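Local coordinates for protein CDA peptide synthetase I (Streptomyces coelicolor, PDB 5DU9) that belongs to the condensation-domain family of modular peptide synthetases, two-lobed proteins of the CoA-dependent acyltransferase clan, at residues R54-G59 with A174-A179; V270-V275 with V290-T295; E348-E353 with A357-P362; I370-V373 with P378-L381. The protein carries 1 engineered substitution. One frame throughout, in Å; residues are numbered along the deposited sequence.

In the fold
The four contacts fall into two pairs, one in each part of the condensation domain. Contact 1 and contact 4 lie on the same side of the chain's centre, with centres 16 Å apart, and helix 163-182 joins them: Ala174 CB of contact 1 packs on Val373 CG1 of contact 4 at 3.4 Å. Contacts 2 and 3, whose centres are also 16 Å apart, meet where Ser291 N probably bonds to Pro362 O (2.9 Å). This second pair lies nearer the bound (2S)-2-amino-N-butyl-propanamide. Glu348 of contact 3 lines its pocket, and the side chains of Asp351 and Val292 are about 8 and 10 Å away from it. Contacts 1 and 3 lie farthest apart, their centres 39 Å from each other.

Contact 1. Residues R54-G59 with A174-A179; sequences RLTVAG and AEVYRA
Val176 faces the end of helix 46-58 with its forked side chain and divides its two methyls between two neighbours, Leu55 and Thr56. With chi1 at 177°, CG1 is placed opposite the backbone N and reaches toward Leu55, while CG2 turns to Thr56. The leucine comes in at a slant: its CD1 methyl lies 3.6 Å from Val176 CG1, and its CB follows at 4.0 Å from the same methyl. On the second branch, Val176 CG2 rests 3.8 Å from Thr56 OG1. This is a helix-helix contact, joining the C-terminal end of helix 46-58 to the longer helix 163-182. Backbones approach to 7.2 Å between Thr56 CA and Val176 CA; the compact, beta-branched Val176 and Thr56 fit where they are nearest, and Leu55 reaches in from the margin. Threonine suits its buried place because its hydroxyl is bonded to the carbonyl of Ala52, one turn back, and can therefore sit beside a valine methyl; its side chain also touches Phe169 and Leu173. Leucine, with its longer arm, lies at the exposed edge, and beyond Ala58 the chain leaves the helix at Gly59.

Contact 2. Residues V270-V275 with V290-T295; sequences VVIAGV and VSVPVT
Ile272 is the first residue of helix 270-275 to touch the strand, and its two branches serve two different valines. Its CG2 methyl approaches Val290 CG2 at 4.2 Å. The other branch, extended at chi2 (165°), carries CD1 along the strand to Val292 CG2, a looser contact of 4.5 Å. Isoleucine fits here because its beta branch sends CG2 one way and the CG1-CD1 arm another, letting one residue reach two valines on the same face of the strand. Ala273 turns from the strand as the helix winds on, its small methyl suited to close packing on helix 325-341. Three residues after Ile272, nearly one turn on, Val275 faces the strand, held in the helix by the bond from Val275 N to Val271 O (2.9 Å). Its CG1, anti to the backbone N (chi1 177°), meets Val290 CG1 at 3.9 Å. Val290 thus gives one methyl to each helix residue. Helix and strand axes run nearly antiparallel, at 157° and 10.1 Å apart, which explains why the later helix residue meets the earlier strand residue. No hydrogen bond crosses; the contact is wholly apolar and all four residues are buried. Helix 267-283 leads through a short turn into strand 287-294 and packs back against it. Leu315 of strand 311-318 and Val364 of strand 363-366 also touch Ile272, and both strands bond to 287-294 through their backbones, while helix 325-341 packs against Ala273 through Phe325, Val329 and Val332.

Contact 3. Residues E348-E353 with A357-P362; sequences EDLDRE and AGVSGP
Asp351 reaches out from its helix to grip the backbone of Gly358 and Val359 in the loop that follows. Its CB lies 4.0 Å from Gly358 CA, and CG comes closer to that carbon, at 3.7 Å. The first torsion sets CG anti to the carbonyl carbon and swings the carboxylate toward the loop. At the tip, OD1 accepts the Val359 N-H at 3.1 Å in a nearly straight bond (167°), although the donor stands well above the carboxylate plane, 49° out of it. OD2 faces a water, but that link is modelled too short and is doubtful; the same water donates soundly to Val359 O at 2.8 Å. Glycine suits position 358 on two counts: its positive phi favours it, and a CB there would point at Asp351 and run into its CG. Beside the hydrogen bond, the side chains of Leu350 and Val359 cross at about a right angle, Leu350 CD2 4.0 Å from Val359 CG2, in a small apolar patch to which Pro314 also contributes. OD1 accepts a backbone N-H, as an ionised carboxylate would, and that N-H probably offsets part of the negative charge.

Contact 4. Residues I370-V373 with P378-L381; sequences IRPV and PVGL
A β-hairpin at the edge of the six-stranded sheet brings Val373 and Gly380 together as an antiparallel hydrogen-bonded pair. Val373 N donates to Gly380 O at 2.8 Å, and Gly380 N returns the bond to Val373 O at 2.7 Å. Both donors lie in the plane of the carbonyl they meet, on a lone pair, at N-H···O angles of 164° and 157°. Val373 O also receives a CA-H···O contact from Val379 CA at 3.2 Å. Gly380 O has a second donor, a water at 3.3 Å that bridges to Arg371 O at 3.0 Å and so carries the polar contact to two residues ahead of the strand. Proline suits position 372, just before the strand and facing Leu381, since it is the next residue, Val373, that supplies the bonding N-H. The proline ring is apolar, and its CB and CG both lie 3.8 Å from Leu381 CD2. Compact and branched, Val373 turns to the buried face and packs on Leu38 and on Tyr170 of helix 163-182. Gly380 adds no side chain to the face that carries Val373. On its other flank strand 379-384 is bonded to strand 33-40; strand 373-374 is therefore the outermost strand within the chain, in the manner of an antiparallel hairpin on the rim of an α/β sandwich.

Contact 1. Residues R54-G59 with A174-A179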
loop_
_atom_site.group_PDB
_atom_site.type_symbol
_atom_site.label_atom_id
_atom_site.label_comp_id
_atom_site.label_asym_id
_atom_site.label_seq_id
_atom_site.Cartn_x
_atom_site.Cartn_y
_atom_site.Cartn_z
ATOM N N ARG A 54 -8.646 -17.077 13.940
ATOM C CA ARG A 54 -9.984 -17.547 13.607
ATOM C C ARG A 54 -11.031 -16.534 14.054
ATOM O O ARG A 54 -11.943 -16.206 13.296
ATOM C CB ARG A 54 -10.250 -18.913 14.242
ATOM C CG ARG A 54 -11.503 -19.587 13.705
ATOM C CD ARG A 54 -11.562 -21.060 14.070
ATOM N NE ARG A 54 -12.800 -21.679 13.603
ATOM C CZ ARG A 54 -12.980 -22.194 12.389
ATOM N NH1 ARG A 54 -12.001 -22.178 11.493
ATOM N NH2 ARG A 54 -14.149 -22.732 12.068
ATOM N N LEU A 55 -10.885 -16.029 15.276
ATOM C CA LEU A 55 -11.807 -15.027 15.806
ATOM C C LEU A 55 -11.716 -13.732 15.012
ATOM O O LEU A 55 -12.724 -13.075 14.755
ATOM C CB LEU A 55 -11.511 -14.750 17.279
ATOM C CG LEU A 55 -11.766 -15.894 18.262
ATOM C CD1 LEU A 55 -11.212 -15.540 19.633
ATOM C CD2 LEU A 55 -13.250 -16.206 18.351
ATOM N N THR A 56 -10.499 -13.368 14.626
ATOM C CA THR A 56 -10.272 -12.127 13.903
ATOM C C THR A 56 -10.904 -12.192 12.521
ATOM O O THR A 56 -11.615 -11.274 12.112
ATOM C CB THR A 56 -8.769 -11.822 13.770
ATOM O OG1 THR A 56 -8.209 -11.617 15.074
ATOM C CG2 THR A 56 -8.538 -10.575 12.929
ATOM N N VAL A 57 -10.638 -13.275 11.798
ATOM C CA VAL A 57 -11.200 -13.446 10.466
ATOM C C VAL A 57 -12.726 -13.450 10.545
ATOM O O VAL A 57 -13.392 -12.762 9.775
ATOM C CB VAL A 57 -10.689 -14.744 9.798
ATOM C CG1 VAL A 57 -11.459 -15.045 8.515
ATOM C CG2 VAL A 57 -9.205 -14.624 9.493
ATOM N N ALA A 58 -13.270 -14.204 11.495
ATOM C CA ALA A 58 -14.717 -14.314 11.657
ATOM C C ALA A 58 -15.389 -12.945 11.791
ATOM O O ALA A 58 -16.534 -12.767 11.374
ATOM C CB ALA A 58 -15.043 -15.175 12.866
ATOM N N GLY A 59 -14.667 -11.984 12.362
ATOM C CA GLY A 59 -15.201 -10.652 12.589
ATOM C C GLY A 59 -14.824 -9.646 11.516
ATOM O O GLY A 59 -15.116 -8.460 11.650
ATOM N N ALA A 174 -3.789 -8.718 17.322
ATOM C CA ALA A 174 -3.045 -8.581 18.569
ATOM C C ALA A 174 -3.989 -8.428 19.755
ATOM O O ALA A 174 -3.772 -9.022 20.807
ATOM C CB ALA A 174 -2.099 -7.399 18.489
ATOM N N GLU A 175 -5.042 -7.637 19.574
ATOM C CA GLU A 175 -6.025 -7.411 20.628
ATOM C C GLU A 175 -6.652 -8.722 21.093
ATOM O O GLU A 175 -6.775 -8.969 22.293
ATOM C CB GLU A 175 -7.116 -6.456 20.139
ATOM C CG GLU A 175 -8.110 -6.050 21.213
ATOM C CD GLU A 175 -9.142 -5.068 20.702
ATOM O OE1 GLU A 175 -9.668 -5.284 19.590
ATOM O OE2 GLU A 175 -9.423 -4.076 21.408
ATOM N N VAL A 176 -7.047 -9.558 20.138
ATOM C CA VAL A 176 -7.647 -10.851 20.459
ATOM C C VAL A 176 -6.622 -11.768 21.124
ATOM O O VAL A 176 -6.934 -12.453 22.096
ATOM C CB VAL A 176 -8.220 -11.535 19.199
ATOM C CG1 VAL A 176 -8.787 -12.911 19.531
ATOM C CG2 VAL A 176 -9.302 -10.665 18.569
ATOM N N TYR A 177 -5.398 -11.771 20.601
ATOM C CA TYR A 177 -4.329 -12.607 21.146
ATOM C C TYR A 177 -4.044 -12.274 22.610
ATOM O O TYR A 177 -3.864 -13.173 23.438
ATOM C CB TYR A 177 -3.049 -12.447 20.319
ATOM C CG TYR A 177 -1.881 -13.265 20.834
ATOM C CD1 TYR A 177 -1.768 -14.616 20.530
ATOM C CD2 TYR A 177 -0.895 -12.685 21.620
ATOM C CE1 TYR A 177 -0.702 -15.370 20.997
ATOM C CE2 TYR A 177 0.177 -13.431 22.091
ATOM C CZ TYR A 177 0.266 -14.772 21.777
ATOM O OH TYR A 177 1.326 -15.520 22.238
ATOM N N ARG A 178 -4.001 -10.984 22.929
ATOM C CA ARG A 178 -3.734 -10.561 24.302
ATOM C C ARG A 178 -4.821 -11.063 25.245
ATOM O O ARG A 178 -4.532 -11.514 26.353
ATOM C CB ARG A 178 -3.626 -9.036 24.398
ATOM C CG ARG A 178 -2.383 -8.451 23.739
ATOM C CD ARG A 178 -2.160 -7.001 24.147
ATOM N NE ARG A 178 -3.354 -6.173 23.981
ATOM C CZ ARG A 178 -3.675 -5.513 22.870
ATOM N NH1 ARG A 178 -2.900 -5.577 21.791
ATOM N NH2 ARG A 178 -4.782 -4.785 22.834
ATOM N N ALA A 179 -6.069 -10.992 24.794
ATOM C CA ALA A 179 -7.203 -11.429 25.599
ATOM C C ALA A 179 -7.151 -12.933 25.856
ATOM O O ALA A 179 -7.352 -13.383 26.985
ATOM C CB ALA A 179 -8.513 -11.054 24.917
#

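Contact 2. Residues V270-V275 with V290-T295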
loop_
_atom_site.group_PDB
_atom_site.type_symbol
_atom_site.label_atom_id
_atom_site.label_comp_id
_atom_site.label_asym_id
_atom_site.label_seq_id
_atom_site.Cartn_x
_atom_site.Cartn_y
_atom_site.Cartn_z
ATOM N N VAL A 270 7.881 16.170 1.798
ATOM C CA VAL A 270 9.307 16.325 1.530
ATOM C C VAL A 270 9.793 15.160 0.671
ATOM O O VAL A 270 10.570 15.341 -0.265
ATOM C CB VAL A 270 10.125 16.403 2.839
ATOM C CG1 VAL A 270 11.629 16.429 2.555
ATOM C CG2 VAL A 270 9.717 17.632 3.644
ATOM N N VAL A 271 9.330 13.955 0.981
ATOM C CA VAL A 271 9.715 12.785 0.199
ATOM C C VAL A 271 9.186 12.881 -1.233
ATOM O O VAL A 271 9.914 12.612 -2.186
ATOM C CB VAL A 271 9.214 11.490 0.868
ATOM C CG1 VAL A 271 9.453 10.274 -0.018
ATOM C CG2 VAL A 271 9.906 11.301 2.204
ATOM N N ILE A 272 7.920 13.255 -1.384
ATOM C CA ILE A 272 7.342 13.407 -2.713
ATOM C C ILE A 272 8.133 14.446 -3.510
ATOM O O ILE A 272 8.463 14.226 -4.676
ATOM C CB ILE A 272 5.850 13.802 -2.629
ATOM C CG1 ILE A 272 5.038 12.629 -2.087
ATOM C CG2 ILE A 272 5.309 14.192 -3.996
ATOM C CD1 ILE A 272 3.634 13.000 -1.629
ATOM N N ALA A 273 8.446 15.575 -2.881
ATOM C CA ALA A 273 9.262 16.597 -3.533
ATOM C C ALA A 273 10.628 16.036 -3.927
ATOM O O ALA A 273 11.163 16.364 -4.987
ATOM C CB ALA A 273 9.426 17.806 -2.621
ATOM N N GLY A 274 11.185 15.182 -3.074
ATOM C CA GLY A 274 12.455 14.538 -3.358
ATOM C C GLY A 274 12.397 13.652 -4.589
ATOM O O GLY A 274 13.313 13.662 -5.406
ATOM N N VAL A 275 11.324 12.879 -4.722
ATOM C CA VAL A 275 11.144 12.057 -5.912
ATOM C C VAL A 275 10.999 12.950 -7.145
ATOM O O VAL A 275 11.609 12.690 -8.176
ATOM C CB VAL A 275 9.920 11.121 -5.787
ATOM C CG1 VAL A 275 9.725 10.323 -7.069
ATOM C CG2 VAL A 275 10.090 10.176 -4.613
ATOM N N VAL A 290 4.226 12.160 -10.686
ATOM C CA VAL A 290 4.284 11.034 -9.772
ATOM C C VAL A 290 2.853 10.663 -9.434
ATOM O O VAL A 290 1.949 11.487 -9.554
ATOM C CB VAL A 290 5.083 11.352 -8.498
ATOM C CG1 VAL A 290 6.523 11.716 -8.861
ATOM C CG2 VAL A 290 4.435 12.464 -7.707
ATOM N N SER A 291 2.646 9.415 -9.037
ATOM C CA SER A 291 1.323 8.953 -8.644
ATOM C C SER A 291 1.272 8.792 -7.138
ATOM O O SER A 291 2.209 8.277 -6.525
ATOM C CB SER A 291 0.975 7.635 -9.343
ATOM O OG SER A 291 0.939 7.792 -10.757
ATOM N N VAL A 292 0.170 9.245 -6.550
ATOM C CA VAL A 292 0.014 9.273 -5.112
ATOM C C VAL A 292 -1.216 8.464 -4.701
ATOM O O VAL A 292 -2.306 8.694 -5.213
ATOM C CB VAL A 292 -0.122 10.729 -4.606
ATOM C CG1 VAL A 292 -0.298 10.764 -3.102
ATOM C CG2 VAL A 292 1.098 11.541 -5.020
ATOM N N PRO A 293 -1.043 7.499 -3.787
ATOM C CA PRO A 293 -2.234 6.834 -3.251
ATOM C C PRO A 293 -2.941 7.659 -2.177
ATOM O O PRO A 293 -2.290 8.368 -1.408
ATOM C CB PRO A 293 -1.681 5.531 -2.658
ATOM C CG PRO A 293 -0.219 5.750 -2.462
ATOM C CD PRO A 293 0.199 7.009 -3.162
ATOM N N VAL A 294 -4.269 7.579 -2.156
ATOM C CA VAL A 294 -5.063 8.086 -1.047
ATOM C C VAL A 294 -5.970 6.948 -0.591
ATOM O O VAL A 294 -6.213 6.016 -1.348
ATOM C CB VAL A 294 -5.881 9.338 -1.440
ATOM C CG1 VAL A 294 -4.938 10.469 -1.838
ATOM C CG2 VAL A 294 -6.852 9.029 -2.573
ATOM N N THR A 295 -6.453 6.997 0.643
ATOM C CA THR A 295 -7.145 5.836 1.194
ATOM C C THR A 295 -8.521 5.607 0.585
ATOM O O THR A 295 -9.016 4.485 0.580
ATOM C CB THR A 295 -7.324 5.943 2.713
ATOM O OG1 THR A 295 -8.198 7.034 3.027
ATOM C CG2 THR A 295 -5.980 6.138 3.400
#

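Contact 3. Residues E348-E353 with A357-P362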
loop_
_atom_site.group_PDB
_atom_site.type_symbol
_atom_site.label_atom_id
_atom_site.label_comp_id
_atom_site.label_asym_id
_atom_site.label_seq_id
_atom_site.Cartn_x
_atom_site.Cartn_y
_atom_site.Cartn_z
ATOM N N GLU A 348 -8.599 5.324 -12.122
ATOM C CA GLU A 348 -8.837 4.454 -13.265
ATOM C C GLU A 348 -9.912 5.041 -14.180
ATOM O O GLU A 348 -9.939 4.760 -15.377
ATOM C CB GLU A 348 -9.220 3.040 -12.806
ATOM C CG GLU A 348 -10.532 2.924 -12.034
ATOM C CD GLU A 348 -10.395 3.162 -10.541
ATOM O OE1 GLU A 348 -9.327 3.619 -10.079
ATOM O OE2 GLU A 348 -11.379 2.883 -9.821
ATOM N N ASP A 349 -10.793 5.866 -13.626
ATOM C CA ASP A 349 -11.778 6.562 -14.449
ATOM C C ASP A 349 -11.113 7.659 -15.277
ATOM O O ASP A 349 -11.433 7.838 -16.455
ATOM C CB ASP A 349 -12.891 7.160 -13.586
ATOM C CG ASP A 349 -13.837 6.108 -13.039
ATOM O OD1 ASP A 349 -13.737 4.933 -13.452
ATOM O OD2 ASP A 349 -14.692 6.461 -12.201
ATOM N N LEU A 350 -10.189 8.392 -14.664
ATOM C CA LEU A 350 -9.461 9.435 -15.380
ATOM C C LEU A 350 -8.710 8.825 -16.558
ATOM O O LEU A 350 -8.754 9.349 -17.669
ATOM C CB LEU A 350 -8.493 10.167 -14.449
ATOM C CG LEU A 350 -7.574 11.212 -15.089
ATOM C CD1 LEU A 350 -8.382 12.292 -15.800
ATOM C CD2 LEU A 350 -6.658 11.829 -14.041
ATOM N N ASP A 351 -8.038 7.706 -16.310
ATOM C CA ASP A 351 -7.293 7.018 -17.361
ATOM C C ASP A 351 -8.198 6.580 -18.503
ATOM O O ASP A 351 -7.826 6.688 -19.670
ATOM C CB ASP A 351 -6.561 5.802 -16.793
ATOM C CG ASP A 351 -5.368 6.180 -15.945
ATOM O OD1 ASP A 351 -4.941 7.355 -15.987
ATOM O OD2 ASP A 351 -4.850 5.292 -15.239
ATOM N N ARG A 352 -9.386 6.087 -18.169
ATOM C CA ARG A 352 -10.319 5.613 -19.189
ATOM C C ARG A 352 -10.792 6.755 -20.087
ATOM O O ARG A 352 -11.023 6.560 -21.279
ATOM C CB ARG A 352 -11.522 4.927 -18.538
ATOM N N GLU A 353 -10.927 7.946 -19.513
ATOM C CA GLU A 353 -11.403 9.100 -20.267
ATOM C C GLU A 353 -10.307 9.689 -21.150
ATOM O O GLU A 353 -10.564 10.075 -22.289
ATOM C CB GLU A 353 -11.939 10.182 -19.331
ATOM C CG GLU A 353 -12.463 11.409 -20.083
ATOM C CD GLU A 353 -13.725 12.013 -19.487
ATOM O OE1 GLU A 353 -14.416 11.340 -18.692
ATOM O OE2 GLU A 353 -14.033 13.173 -19.828
ATOM N N ALA A 357 -2.563 4.766 -22.351
ATOM C CA ALA A 357 -1.891 4.288 -21.147
ATOM C C ALA A 357 -2.278 5.118 -19.927
ATOM O O ALA A 357 -1.838 4.834 -18.813
ATOM C CB ALA A 357 -0.382 4.316 -21.343
ATOM N N GLY A 358 -3.095 6.145 -20.139
ATOM C CA GLY A 358 -3.506 7.019 -19.056
ATOM C C GLY A 358 -2.374 7.931 -18.629
ATOM O O GLY A 358 -1.446 8.184 -19.399
ATOM N N VAL A 359 -2.453 8.427 -17.400
ATOM C CA VAL A 359 -1.430 9.312 -16.862
ATOM C C VAL A 359 -0.952 8.791 -15.516
ATOM O O VAL A 359 -1.745 8.424 -14.646
ATOM C CB VAL A 359 -1.947 10.761 -16.726
ATOM C CG1 VAL A 359 -2.093 11.394 -18.106
ATOM C CG2 VAL A 359 -3.269 10.802 -15.965
ATOM N N SER A 360 0.363 8.751 -15.358
ATOM C CA SER A 360 0.966 8.212 -14.152
ATOM C C SER A 360 2.456 8.475 -14.133
ATOM O O SER A 360 3.063 8.788 -15.158
ATOM C CB SER A 360 0.723 6.705 -14.051
ATOM O OG SER A 360 1.369 6.026 -15.109
ATOM N N GLY A 361 3.031 8.345 -12.947
ATOM C CA GLY A 361 4.468 8.315 -12.778
ATOM C C GLY A 361 4.753 7.236 -11.761
ATOM O O GLY A 361 3.861 6.446 -11.441
ATOM N N PRO A 362 5.983 7.194 -11.239
ATOM C CA PRO A 362 6.221 6.248 -10.147
ATOM C C PRO A 362 5.228 6.481 -9.021
ATOM O O PRO A 362 4.930 7.629 -8.709
ATOM C CB PRO A 362 7.652 6.562 -9.702
ATOM C CG PRO A 362 7.928 7.937 -10.221
ATOM C CD PRO A 362 7.156 8.046 -11.497
HETATM O O HOH W 1 -2.651 5.788 -14.415
#

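Contact 4. Residues I370-V373 with P378-L381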
loop_
_atom_site.group_PDB
_atom_site.type_symbol
_atom_site.label_atom_id
_atom_site.label_comp_id
_atom_site.label_asym_id
_atom_site.label_seq_id
_atom_site.Cartn_x
_atom_site.Cartn_y
_atom_site.Cartn_z
ATOM N N ILE A 370 2.060 3.701 11.784
ATOM C CA ILE A 370 1.402 2.602 12.463
ATOM C C ILE A 370 2.155 2.335 13.758
ATOM O O ILE A 370 3.370 2.137 13.754
ATOM C CB ILE A 370 1.342 1.332 11.572
ATOM C CG1 ILE A 370 0.767 0.153 12.361
ATOM C CG2 ILE A 370 2.719 1.001 10.997
ATOM C CD1 ILE A 370 0.598 -1.108 11.540
ATOM N N ARG A 371 1.436 2.362 14.873
ATOM C CA ARG A 371 2.045 2.090 16.163
ATOM C C ARG A 371 2.517 0.649 16.179
ATOM O O ARG A 371 1.850 -0.216 15.614
ATOM C CB ARG A 371 1.058 2.329 17.305
ATOM C CG ARG A 371 1.691 2.243 18.689
ATOM C CD ARG A 371 0.637 2.165 19.778
ATOM N NE ARG A 371 -0.290 3.292 19.736
ATOM C CZ ARG A 371 -1.381 3.391 20.490
ATOM N NH1 ARG A 371 -1.691 2.425 21.347
ATOM N NH2 ARG A 371 -2.167 4.454 20.386
ATOM N N PRO A 372 3.673 0.388 16.807
ATOM C CA PRO A 372 4.095 -1.003 16.990
ATOM C C PRO A 372 2.968 -1.865 17.558
ATOM O O PRO A 372 2.293 -1.463 18.507
ATOM C CB PRO A 372 5.264 -0.880 17.965
ATOM C CG PRO A 372 5.844 0.455 17.670
ATOM C CD PRO A 372 4.685 1.339 17.300
ATOM N N VAL A 373 2.754 -3.028 16.952
ATOM C CA VAL A 373 1.652 -3.903 17.327
ATOM C C VAL A 373 1.995 -4.662 18.606
ATOM O O VAL A 373 3.004 -5.360 18.672
ATOM C CB VAL A 373 1.322 -4.891 16.182
ATOM C CG1 VAL A 373 0.239 -5.871 16.594
ATOM C CG2 VAL A 373 0.891 -4.126 14.939
ATOM N N PRO A 378 5.761 -9.093 23.468
ATOM C CA PRO A 378 6.321 -9.008 22.117
ATOM C C PRO A 378 5.676 -7.877 21.329
ATOM O O PRO A 378 4.476 -7.639 21.470
ATOM C CB PRO A 378 5.979 -10.368 21.500
ATOM C CG PRO A 378 5.733 -11.267 22.651
ATOM C CD PRO A 378 5.151 -10.407 23.727
ATOM N N VAL A 379 6.470 -7.195 20.511
ATOM C CA VAL A 379 5.992 -6.082 19.713
ATOM C C VAL A 379 6.250 -6.366 18.239
ATOM O O VAL A 379 7.293 -6.905 17.887
ATOM C CB VAL A 379 6.679 -4.770 20.125
ATOM C CG1 VAL A 379 6.176 -3.621 19.292
ATOM C CG2 VAL A 379 6.436 -4.492 21.603
ATOM N N GLY A 380 5.297 -5.995 17.388
ATOM C CA GLY A 380 5.397 -6.237 15.958
ATOM C C GLY A 380 5.548 -4.970 15.140
ATOM O O GLY A 380 4.735 -4.048 15.243
ATOM N N LEU A 381 6.593 -4.933 14.316
ATOM C CA LEU A 381 6.838 -3.817 13.409
ATOM C C LEU A 381 6.498 -4.219 11.979
ATOM O O LEU A 381 7.017 -5.205 11.461
ATOM C CB LEU A 381 8.295 -3.363 13.498
ATOM C CG LEU A 381 8.773 -2.917 14.882
ATOM C CD1 LEU A 381 10.236 -2.505 14.829
ATOM C CD2 LEU A 381 7.916 -1.778 15.421
HETATM O O HOH W 2 2.954 -1.982 13.397
#